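Local structure of protein LEC-6 (Caenorhabditis elegans, 3VV1) at residues A77-G82 and H100-Q105; K108-E113 and F124-H129; R49-P54 and H152-H157. The protein binds glycans as a galectin, holding a galactose-fucose saccharide, and probably recognises beta-galactosides more generally. All coordinates share one frame; numbering follows the deposited sequence.

Contact 1: A77-G82 and H100-Q105; sequences ARFDEG and HANPFQ. With FUC (alpha-L-fucopyranose), chain C; GAL (beta-D-galactopyranose), chain B.
F79 and N102 carry this contact, with F104 and G82 beside them; no direct hydrogen bond links 77-82 to 100-105. The apolar contacts centre on the two phenylalanines: CZ of F79 lies 3.8 Å from CB of F104, the side chains crossing at about a right angle, and CB of A77 touches the F104 ring at CD2. Two polar atoms are set against the F79 ring. O of F104 is at its edge, 3.4 Å from CE1 of F79, and ND2 of N102 lies obliquely, 3.4 Å from CD1 of F79, its amide plane turned 56° from the ring.

The direct polar bonds stay within each segment, and a water joins the two, donating to O of G82 and accepting from N of N102. CG of N102 lies anti to the backbone N (chi1 -176°); N of F104 donates to OD1 of N102 from above the carbonyl plane, an Asx turn that holds the amide.

Within 77-82, R78 and E81 hold the sugars, in the galectin carbohydrate site completed by H74, N87 and E97 among others. NH1 and NH2 of R78 share O3 of the fucose; NH2 also donates to O4 of the galactose, and weakly to its O5. OE1 of E81 forms salt bridges with R78 and R99, and OE2 of E81 accepts from O2 of the fucose at 2.8 Å.

The contact lies where strand 71-78 ends beside strand 60-66, whose F61 packs on A77, F79 and F104; F104 also meets Y110 edge-to-face.

Contact 2: K108-E113 and F124-H129; sequences KIYTLE and FVNGAH
N126 reaches across to T111 with both its backbone and its side chain. Its CB carries CG anti to the carbonyl carbon (chi1 -67°), beside the backbone N. From CG, the carboxamide brings OD1 to the backbone of T111, where it accepts from N of T111 at 2.9 Å; the N-H...O angle is 171° and the donor lies nearly along the C=O axis. The same oxygen is 3.4 Å from CA of Y110. At the other branch, ND2 lies 3.8 Å from CD1 of Y110, with the amide and ring planes only 14° apart, and donates to a water that in turn donates to O of I109. The backbone N of N126 adds a second bond, to O of T111 at 2.8 Å.

Farther along, strands 110-117 and 120-125 form a beta hairpin. E113 and F124 are an antiparallel hydrogen-bonded pair with reciprocal N-H...O bonds, and L112 faces V125 as a non-hydrogen-bonded pair. On the side of L112 and V125, CD1 of L112 meets CG2 of V125 at 3.9 Å, while CG1 of V125 touches CD1 of Y110 at 3.8 Å. On the other side, the edge of the F124 ring approaches O of E113.

V125 to A128 is a type I' turn, with N126 and G127 at its positive-phi corners, and it links strand 120-125 to strand 128-134. A second water donates to O of T111 and to OE2 of E113 and accepts from N of G127; OE1 of E113 has a salt bridge to R47.

The N126 amide thus stands in for a backbone peptide: where the second strand turns away, its OD1 takes up the T111 N-H and carries the pairing one step beyond the last beta bridge.

Contact 3: R49-P54 and H152-H157; sequences RLVLLP and HVHSAH
R49-L53 and H152-H157 run antiparallel, strand 49-54 and strand 155-157 at 174° with axes 4.8 Å apart, and their register slips by one residue at a classic beta bulge in which H154 and S155 both face V51. There, O of V51 accepts from N of H154 at 2.8 Å and from N of S155 at 3.3 Å. N of V51 donates to O of S155. Reciprocal backbone bonds join R49 with H157 and L53 with H152 on either side of the bulge. Strands 46-54 and 151-159 are thereby neighbours in the six-stranded antiparallel sheet of the galectin sandwich.

One face is aliphatic. CD2 of L50 meets CB of A156 and CD2 of L52 meets CG2 of V153, each at 3.5 Å. This face turns inward, where L50 packs on I63 and L52 on F61 of strand 60-66, while F24 of the second subunit packs on A156.

The opposite face is mixed. V51 lies alongside H154, with CG1 at 3.9 Å from CD2 of the ring, and CG2 of V51 is 3.3 Å from OG of S155. R49 bends at chi3 (46°), and the R49 and H157 side chains cross at a slant, planes 33° apart, with CB of H157 over one guanidinium face. A water donates to O of R49 and accepts from OG of S155.

Chemically, V51 O still takes up both N-H groups of the bulge, S155 N on a lone pair and H154 N tilted from the carbonyl plane, though the first bond is long and the second bent. The strand pair separates an aliphatic inner face from one carrying R49, V51, S155 and the histidines.

In the fold
Contacts 2 and 3 belong to one antiparallel sheet, in which strand 46-54 lies between 151-159 and 110-117; their centres are about 10 Å apart, and backbone bonds of L50 with L112 and L52 with Y110 join them. Contact 1, with its centre about 14 Å from that of contact 2 and 17 Å from that of contact 3, begins on the other sheet, at the glycan site. Along the chain contact 1 closes before contact 2 opens, and both are nested within the loop closed by contact 3. Contacts 2 and 3 thus build one sheet of the galectin beta-sandwich, and contact 1, at the sugar-binding sheet, packs against it: P103, F104 and Q105 reach Y110, P103 also V125, and F79 reaches P54.

Contact 1: A77-G82 and H100-Q105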
loop_
_atom_site.group_PDB
_atom_site.type_symbol
_atom_site.label_atom_id
_atom_site.label_comp_id
_atom_site.label_asym_id
_atom_site.label_seq_id
_atom_site.Cartn_x
_atom_site.Cartn_y
_atom_site.Cartn_z
ATOM N N ALA A 77 -13.411 -3.414 -21.797
ATOM C CA ALA A 77 -13.110 -4.304 -22.904
ATOM C C ALA A 77 -14.381 -5.090 -23.233
ATOM O O ALA A 77 -14.945 -5.725 -22.361
ATOM C CB ALA A 77 -11.990 -5.280 -22.456
ATOM N N ARG A 78 -14.785 -5.091 -24.503
ATOM C CA ARG A 78 -16.035 -5.745 -24.934
ATOM C C ARG A 78 -15.722 -6.754 -26.051
ATOM O O ARG A 78 -15.494 -6.379 -27.218
ATOM C CB ARG A 78 -17.027 -4.666 -25.437
ATOM C CG ARG A 78 -17.345 -3.619 -24.368
ATOM C CD ARG A 78 -18.415 -2.687 -24.911
ATOM N NE ARG A 78 -18.852 -1.757 -23.868
ATOM C CZ ARG A 78 -19.837 -0.876 -24.035
ATOM N NH1 ARG A 78 -20.475 -0.797 -25.220
ATOM N NH2 ARG A 78 -20.203 -0.082 -23.033
ATOM N N PHE A 79 -15.717 -8.033 -25.712
ATOM C CA PHE A 79 -15.518 -9.077 -26.726
ATOM C C PHE A 79 -16.787 -9.289 -27.554
ATOM O O PHE A 79 -16.717 -9.788 -28.668
ATOM C CB PHE A 79 -15.038 -10.354 -26.019
ATOM C CG PHE A 79 -13.699 -10.166 -25.366
ATOM C CD1 PHE A 79 -12.521 -10.213 -26.128
ATOM C CD2 PHE A 79 -13.599 -9.844 -23.974
ATOM C CE1 PHE A 79 -11.293 -9.969 -25.501
ATOM C CE2 PHE A 79 -12.361 -9.608 -23.354
ATOM C CZ PHE A 79 -11.194 -9.666 -24.135
ATOM N N ASP A 80 -17.952 -8.896 -27.019
ATOM C CA ASP A 80 -19.191 -9.053 -27.762
ATOM C C ASP A 80 -19.255 -7.992 -28.878
ATOM O O ASP A 80 -19.714 -8.279 -29.979
ATOM C CB ASP A 80 -20.432 -8.962 -26.828
ATOM C CG ASP A 80 -20.538 -7.597 -26.096
ATOM O OD1 ASP A 80 -19.476 -7.026 -25.710
ATOM O OD2 ASP A 80 -21.671 -7.130 -25.909
ATOM N N GLU A 81 -18.772 -6.792 -28.577
ATOM C CA GLU A 81 -18.767 -5.691 -29.568
ATOM C C GLU A 81 -17.438 -5.554 -30.348
ATOM O O GLU A 81 -17.389 -4.812 -31.340
ATOM C CB GLU A 81 -19.134 -4.356 -28.950
ATOM C CG GLU A 81 -20.551 -4.332 -28.409
ATOM C CD GLU A 81 -21.001 -2.987 -27.913
ATOM O OE1 GLU A 81 -20.177 -2.113 -27.635
ATOM O OE2 GLU A 81 -22.200 -2.830 -27.793
ATOM N N GLY A 82 -16.373 -6.233 -29.928
ATOM C CA GLY A 82 -15.050 -6.072 -30.562
ATOM C C GLY A 82 -14.492 -4.653 -30.385
ATOM O O GLY A 82 -13.986 -4.062 -31.335
ATOM N N HIS A 100 -12.430 2.459 -29.058
ATOM C CA HIS A 100 -11.115 2.039 -29.600
ATOM C C HIS A 100 -11.234 0.610 -30.035
ATOM O O HIS A 100 -12.217 -0.104 -29.680
ATOM C CB HIS A 100 -10.066 2.115 -28.469
ATOM C CG HIS A 100 -9.939 3.499 -27.931
ATOM N ND1 HIS A 100 -9.228 4.454 -28.581
ATOM C CD2 HIS A 100 -10.444 4.081 -26.771
ATOM C CE1 HIS A 100 -9.278 5.604 -27.852
ATOM N NE2 HIS A 100 -10.037 5.390 -26.760
ATOM N N ALA A 101 -10.244 0.174 -30.761
ATOM C CA ALA A 101 -10.151 -1.248 -31.085
ATOM C C ALA A 101 -9.927 -2.017 -29.786
ATOM O O ALA A 101 -9.528 -1.456 -28.734
ATOM C CB ALA A 101 -9.015 -1.498 -32.060
ATOM N N ASN A 102 -10.228 -3.309 -29.831
ATOM C CA ASN A 102 -10.008 -4.165 -28.648
ATOM C C ASN A 102 -8.621 -4.792 -28.789
ATOM O O ASN A 102 -8.384 -5.589 -29.725
ATOM C CB ASN A 102 -11.083 -5.268 -28.583
ATOM C CG ASN A 102 -10.962 -6.121 -27.330
ATOM O OD1 ASN A 102 -10.035 -5.957 -26.527
ATOM N ND2 ASN A 102 -11.853 -7.103 -27.189
ATOM N N PRO A 103 -7.694 -4.428 -27.893
ATOM C CA PRO A 103 -6.347 -4.953 -28.047
ATOM C C PRO A 103 -6.205 -6.327 -27.398
ATOM O O PRO A 103 -5.102 -6.933 -27.456
ATOM C CB PRO A 103 -5.517 -3.939 -27.269
ATOM C CG PRO A 103 -6.420 -3.499 -26.130
ATOM C CD PRO A 103 -7.825 -3.478 -26.756
ATOM N N PHE A 104 -7.275 -6.836 -26.773
ATOM C CA PHE A 104 -7.142 -8.084 -26.017
ATOM C C PHE A 104 -7.742 -9.269 -26.730
ATOM O O PHE A 104 -8.689 -9.111 -27.496
ATOM C CB PHE A 104 -7.847 -7.972 -24.662
ATOM C CG PHE A 104 -7.482 -6.744 -23.894
ATOM C CD1 PHE A 104 -6.217 -6.657 -23.250
ATOM C CD2 PHE A 104 -8.386 -5.688 -23.747
ATOM C CE1 PHE A 104 -5.887 -5.522 -22.488
ATOM C CE2 PHE A 104 -8.047 -4.553 -22.998
ATOM C CZ PHE A 104 -6.792 -4.463 -22.371
ATOM N N GLN A 105 -7.221 -10.441 -26.418
ATOM C CA GLN A 105 -7.856 -11.706 -26.805
ATOM C C GLN A 105 -8.123 -12.446 -25.514
ATOM O O GLN A 105 -7.287 -12.399 -24.567
ATOM C CB GLN A 105 -6.896 -12.524 -27.661
ATOM C CG GLN A 105 -6.678 -11.824 -28.999
ATOM C CD GLN A 105 -5.678 -12.548 -29.873
ATOM O OE1 GLN A 105 -4.491 -12.257 -29.816
ATOM N NE2 GLN A 105 -6.148 -13.505 -30.670
HETATM C C1 FUC C . -25.060 -0.755 -25.167
HETATM C C2 FUC C . -23.630 -0.130 -25.495
HETATM C C3 FUC C . -23.522 1.341 -24.976
HETATM C C4 FUC C . -24.187 1.574 -23.590
HETATM C C5 FUC C . -25.715 1.413 -23.707
HETATM C C6 FUC C . -26.270 1.619 -22.311
HETATM O O1 FUC C . -25.679 -1.259 -26.341
HETATM O O2 FUC C . -23.100 -0.330 -26.933
HETATM O O3 FUC C . -22.161 1.546 -24.860
HETATM O O4 FUC C . -23.647 0.584 -22.573
HETATM O O5 FUC C . -25.973 0.034 -24.180
HETATM C C1 GAL B . -23.172 1.067 -21.328
HETATM C C2 GAL B . -22.867 -0.165 -20.421
HETATM C C3 GAL B . -22.199 0.272 -19.172
HETATM C C4 GAL B . -20.974 1.130 -19.521
HETATM C C5 GAL B . -21.416 2.271 -20.451
HETATM C C6 GAL B . -20.226 3.184 -20.827
HETATM O O2 GAL B . -24.089 -0.797 -20.113
HETATM O O3 GAL B . -21.726 -0.893 -18.442
HETATM O O4 GAL B . -19.968 0.312 -20.162
HETATM O O5 GAL B . -21.955 1.759 -21.618
HETATM O O6 GAL B . -20.701 4.228 -21.699
HETATM O O HOH W 1 -11.155 -4.433 -32.291
#

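Contact 2: K108-E113 and F124-H129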
loop_
_atom_site.group_PDB
_atom_site.type_symbol
_atom_site.label_atom_id
_atom_site.label_comp_id
_atom_site.label_asym_id
_atom_site.label_seq_id
_atom_site.Cartn_x
_atom_site.Cartn_y
_atom_site.Cartn_z
ATOM N N LYS A 108 -5.415 -14.906 -23.211
ATOM C CA LYS A 108 -3.990 -14.457 -23.327
ATOM C C LYS A 108 -3.662 -13.511 -22.170
ATOM O O LYS A 108 -4.549 -12.977 -21.556
ATOM C CB LYS A 108 -3.699 -13.801 -24.715
ATOM C CG LYS A 108 -3.937 -14.667 -25.964
ATOM C CD LYS A 108 -3.077 -15.896 -25.886
ATOM C CE LYS A 108 -2.962 -16.653 -27.214
ATOM N NZ LYS A 108 -2.059 -17.858 -27.077
ATOM N N ILE A 109 -2.376 -13.370 -21.830
ATOM C CA ILE A 109 -1.954 -12.570 -20.705
ATOM C C ILE A 109 -1.538 -11.185 -21.196
ATOM O O ILE A 109 -0.829 -11.070 -22.208
ATOM C CB ILE A 109 -0.755 -13.216 -19.960
ATOM C CG1 ILE A 109 -1.091 -14.643 -19.545
ATOM C CG2 ILE A 109 -0.390 -12.366 -18.734
ATOM C CD1 ILE A 109 0.088 -15.513 -19.177
ATOM N N TYR A 110 -1.952 -10.142 -20.465
ATOM C CA TYR A 110 -1.591 -8.760 -20.841
ATOM C C TYR A 110 -1.137 -7.999 -19.622
ATOM O O TYR A 110 -1.703 -8.135 -18.515
ATOM C CB TYR A 110 -2.841 -8.005 -21.409
ATOM C CG TYR A 110 -3.298 -8.675 -22.681
ATOM C CD1 TYR A 110 -2.757 -8.319 -23.889
ATOM C CD2 TYR A 110 -4.261 -9.713 -22.663
ATOM C CE1 TYR A 110 -3.094 -8.962 -25.056
ATOM C CE2 TYR A 110 -4.618 -10.356 -23.818
ATOM C CZ TYR A 110 -4.016 -10.004 -25.027
ATOM O OH TYR A 110 -4.365 -10.646 -26.185
ATOM N N THR A 111 -0.167 -7.120 -19.840
ATOM C CA THR A 111 0.195 -6.126 -18.884
ATOM C C THR A 111 -0.457 -4.816 -19.297
ATOM O O THR A 111 -0.183 -4.280 -20.376
ATOM C CB THR A 111 1.711 -5.992 -18.773
ATOM O OG1 THR A 111 2.271 -7.194 -18.232
ATOM C CG2 THR A 111 2.083 -4.784 -17.848
ATOM N N LEU A 112 -1.363 -4.349 -18.458
ATOM C CA LEU A 112 -2.181 -3.118 -18.766
ATOM C C LEU A 112 -1.833 -2.065 -17.769
ATOM O O LEU A 112 -1.865 -2.301 -16.552
ATOM C CB LEU A 112 -3.678 -3.483 -18.667
ATOM C CG LEU A 112 -4.682 -2.321 -18.753
ATOM C CD1 LEU A 112 -4.584 -1.747 -20.159
ATOM C CD2 LEU A 112 -6.131 -2.845 -18.454
ATOM N N GLU A 113 -1.406 -0.924 -18.285
ATOM C CA GLU A 113 -0.999 0.164 -17.367
ATOM C C GLU A 113 -1.771 1.425 -17.660
ATOM O O GLU A 113 -2.011 1.761 -18.814
ATOM C CB GLU A 113 0.489 0.422 -17.512
ATOM C CG GLU A 113 1.296 -0.802 -17.208
ATOM C CD GLU A 113 2.752 -0.548 -17.516
ATOM O OE1 GLU A 113 3.472 0.023 -16.618
ATOM O OE2 GLU A 113 3.189 -0.850 -18.693
ATOM N N PHE A 124 -1.456 1.783 -21.647
ATOM C CA PHE A 124 -0.503 0.949 -22.375
ATOM C C PHE A 124 -0.860 -0.498 -22.253
ATOM O O PHE A 124 -1.305 -0.932 -21.210
ATOM C CB PHE A 124 0.911 1.176 -21.774
ATOM C CG PHE A 124 1.346 2.625 -21.829
ATOM C CD1 PHE A 124 0.825 3.540 -20.891
ATOM C CD2 PHE A 124 2.173 3.085 -22.857
ATOM C CE1 PHE A 124 1.194 4.891 -20.957
ATOM C CE2 PHE A 124 2.546 4.471 -22.944
ATOM C CZ PHE A 124 2.038 5.333 -21.966
ATOM N N VAL A 125 -0.638 -1.244 -23.338
ATOM C CA VAL A 125 -0.872 -2.688 -23.317
ATOM C C VAL A 125 0.445 -3.334 -23.717
ATOM O O VAL A 125 0.981 -3.024 -24.801
ATOM C CB VAL A 125 -2.000 -3.055 -24.291
ATOM C CG1 VAL A 125 -2.169 -4.590 -24.323
ATOM C CG2 VAL A 125 -3.303 -2.419 -23.813
ATOM N N ASN A 126 1.032 -4.158 -22.846
ATOM C CA ASN A 126 2.291 -4.846 -23.189
ATOM C C ASN A 126 3.376 -3.855 -23.578
ATOM O O ASN A 126 4.137 -4.037 -24.540
ATOM C CB ASN A 126 2.092 -6.003 -24.230
ATOM C CG ASN A 126 1.283 -7.168 -23.664
ATOM O OD1 ASN A 126 0.991 -7.196 -22.485
ATOM N ND2 ASN A 126 0.986 -8.141 -24.472
ATOM N N GLY A 127 3.333 -2.743 -22.864
ATOM C CA GLY A 127 4.372 -1.693 -22.993
ATOM C C GLY A 127 4.109 -0.660 -24.094
ATOM O O GLY A 127 4.754 0.421 -24.097
ATOM N N ALA A 128 3.194 -0.970 -25.033
ATOM C CA ALA A 128 2.930 -0.060 -26.165
ATOM C C ALA A 128 1.764 0.858 -25.846
ATOM O O ALA A 128 0.759 0.461 -25.209
ATOM C CB ALA A 128 2.604 -0.822 -27.422
ATOM N N HIS A 129 1.887 2.109 -26.253
ATOM C CA HIS A 129 0.779 3.032 -26.049
ATOM C C HIS A 129 -0.460 2.553 -26.785
ATOM O O HIS A 129 -0.402 2.213 -27.973
ATOM C CB HIS A 129 1.151 4.429 -26.532
ATOM C CG HIS A 129 0.083 5.438 -26.281
ATOM N ND1 HIS A 129 -0.868 5.789 -27.224
ATOM C CD2 HIS A 129 -0.198 6.179 -25.133
ATOM C CE1 HIS A 129 -1.697 6.705 -26.659
ATOM N NE2 HIS A 129 -1.281 6.954 -25.405
HETATM O O HOH W 2 0.248 -11.067 -24.665
HETATM O O HOH W 3 1.739 -2.009 -20.658
#

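Contact 3: R49-P54 and H152-H157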
loop_
_atom_site.group_PDB
_atom_site.type_symbol
_atom_site.label_atom_id
_atom_site.label_comp_id
_atom_site.label_asym_id
_atom_site.label_seq_id
_atom_site.Cartn_x
_atom_site.Cartn_y
_atom_site.Cartn_z
ATOM N N ARG A 49 -0.433 -0.698 -12.687
ATOM C CA ARG A 49 -0.009 -1.769 -13.567
ATOM C C ARG A 49 -0.769 -3.021 -13.169
ATOM O O ARG A 49 -0.692 -3.452 -11.979
ATOM C CB ARG A 49 1.490 -2.018 -13.468
ATOM C CG ARG A 49 1.910 -3.192 -14.361
ATOM C CD ARG A 49 3.429 -3.234 -14.674
ATOM N NE ARG A 49 4.181 -3.011 -13.452
ATOM C CZ ARG A 49 4.273 -3.907 -12.461
ATOM N NH1 ARG A 49 3.672 -5.088 -12.597
ATOM N NH2 ARG A 49 4.935 -3.618 -11.351
ATOM N N LEU A 50 -1.453 -3.635 -14.149
ATOM C CA LEU A 50 -2.215 -4.860 -13.918
ATOM C C LEU A 50 -1.681 -5.932 -14.811
ATOM O O LEU A 50 -1.394 -5.643 -15.990
ATOM C CB LEU A 50 -3.666 -4.588 -14.309
ATOM C CG LEU A 50 -4.361 -3.517 -13.481
ATOM C CD1 LEU A 50 -5.714 -3.248 -14.135
ATOM C CD2 LEU A 50 -4.557 -3.975 -12.045
ATOM N N VAL A 51 -1.537 -7.153 -14.296
ATOM C CA VAL A 51 -1.263 -8.270 -15.243
ATOM C C VAL A 51 -2.561 -9.051 -15.206
ATOM O O VAL A 51 -3.014 -9.449 -14.104
ATOM C CB VAL A 51 -0.085 -9.127 -14.767
ATOM C CG1 VAL A 51 0.057 -10.373 -15.693
ATOM C CG2 VAL A 51 1.200 -8.278 -14.830
ATOM N N LEU A 52 -3.159 -9.208 -16.369
ATOM C CA LEU A 52 -4.546 -9.704 -16.474
ATOM C C LEU A 52 -4.685 -10.787 -17.516
ATOM O O LEU A 52 -3.908 -10.881 -18.457
ATOM C CB LEU A 52 -5.489 -8.547 -16.924
ATOM C CG LEU A 52 -5.548 -7.213 -16.287
ATOM C CD1 LEU A 52 -6.394 -6.277 -17.107
ATOM C CD2 LEU A 52 -6.158 -7.466 -14.885
ATOM N N LEU A 53 -5.677 -11.648 -17.315
ATOM C CA LEU A 53 -6.031 -12.681 -18.292
ATOM C C LEU A 53 -7.551 -12.566 -18.519
ATOM O O LEU A 53 -8.318 -12.942 -17.640
ATOM C CB LEU A 53 -5.681 -14.080 -17.700
ATOM C CG LEU A 53 -6.160 -15.328 -18.436
ATOM C CD1 LEU A 53 -5.284 -15.621 -19.604
ATOM C CD2 LEU A 53 -6.056 -16.578 -17.530
ATOM N N PRO A 54 -7.994 -12.020 -19.668
ATOM C CA PRO A 54 -9.425 -11.965 -19.919
ATOM C C PRO A 54 -9.924 -13.401 -20.012
ATOM O O PRO A 54 -9.210 -14.270 -20.546
ATOM C CB PRO A 54 -9.518 -11.260 -21.294
ATOM C CG PRO A 54 -8.226 -10.516 -21.437
ATOM C CD PRO A 54 -7.224 -11.461 -20.812
ATOM N N HIS A 152 -9.293 -12.370 -15.069
ATOM C CA HIS A 152 -8.539 -12.822 -13.922
ATOM C C HIS A 152 -7.420 -11.832 -13.703
ATOM O O HIS A 152 -6.683 -11.507 -14.649
ATOM C CB HIS A 152 -7.963 -14.185 -14.284
ATOM C CG HIS A 152 -6.878 -14.603 -13.324
ATOM N ND1 HIS A 152 -7.153 -14.891 -12.027
ATOM C CD2 HIS A 152 -5.487 -14.572 -13.442
ATOM C CE1 HIS A 152 -5.976 -15.108 -11.377
ATOM N NE2 HIS A 152 -4.980 -14.963 -12.263
ATOM N N VAL A 153 -7.273 -11.359 -12.461
ATOM C CA VAL A 153 -6.173 -10.421 -12.164
ATOM C C VAL A 153 -5.041 -11.235 -11.520
ATOM O O VAL A 153 -5.148 -11.715 -10.372
ATOM C CB VAL A 153 -6.653 -9.277 -11.210
ATOM C CG1 VAL A 153 -5.493 -8.344 -10.916
ATOM C CG2 VAL A 153 -7.774 -8.476 -11.891
ATOM N N HIS A 154 -3.912 -11.328 -12.230
ATOM C CA HIS A 154 -2.739 -11.954 -11.647
ATOM C C HIS A 154 -2.045 -10.994 -10.666
ATOM O O HIS A 154 -1.595 -11.436 -9.586
ATOM C CB HIS A 154 -1.740 -12.339 -12.754
ATOM C CG HIS A 154 -0.403 -12.695 -12.196
ATOM N ND1 HIS A 154 -0.172 -13.834 -11.481
ATOM C CD2 HIS A 154 0.787 -11.995 -12.204
ATOM C CE1 HIS A 154 1.126 -13.848 -11.054
ATOM N NE2 HIS A 154 1.708 -12.728 -11.480
ATOM N N SER A 155 -1.891 -9.715 -11.037
ATOM C CA SER A 155 -1.192 -8.765 -10.099
ATOM C C SER A 155 -1.680 -7.380 -10.322
ATOM O O SER A 155 -2.154 -7.045 -11.424
ATOM C CB SER A 155 0.351 -8.839 -10.266
ATOM O OG SER A 155 0.771 -8.460 -11.576
ATOM N N ALA A 156 -1.628 -6.567 -9.264
ATOM C CA ALA A 156 -2.015 -5.158 -9.356
ATOM C C ALA A 156 -1.027 -4.319 -8.528
ATOM O O ALA A 156 -0.744 -4.710 -7.364
ATOM C CB ALA A 156 -3.439 -4.986 -8.845
ATOM N N HIS A 157 -0.523 -3.209 -9.127
ATOM C CA HIS A 157 0.516 -2.403 -8.511
ATOM C C HIS A 157 0.232 -0.976 -8.740
ATOM O O HIS A 157 -0.139 -0.611 -9.859
ATOM C CB HIS A 157 1.864 -2.752 -9.145
ATOM C CG HIS A 157 2.991 -1.795 -8.792
ATOM N ND1 HIS A 157 3.776 -1.053 -9.630
ATOM C CD2 HIS A 157 3.424 -1.505 -7.510
ATOM C CE1 HIS A 157 4.665 -0.373 -8.886
ATOM N NE2 HIS A 157 4.442 -0.617 -7.582
HETATM O O HOH W 4 1.183 -5.752 -11.343
#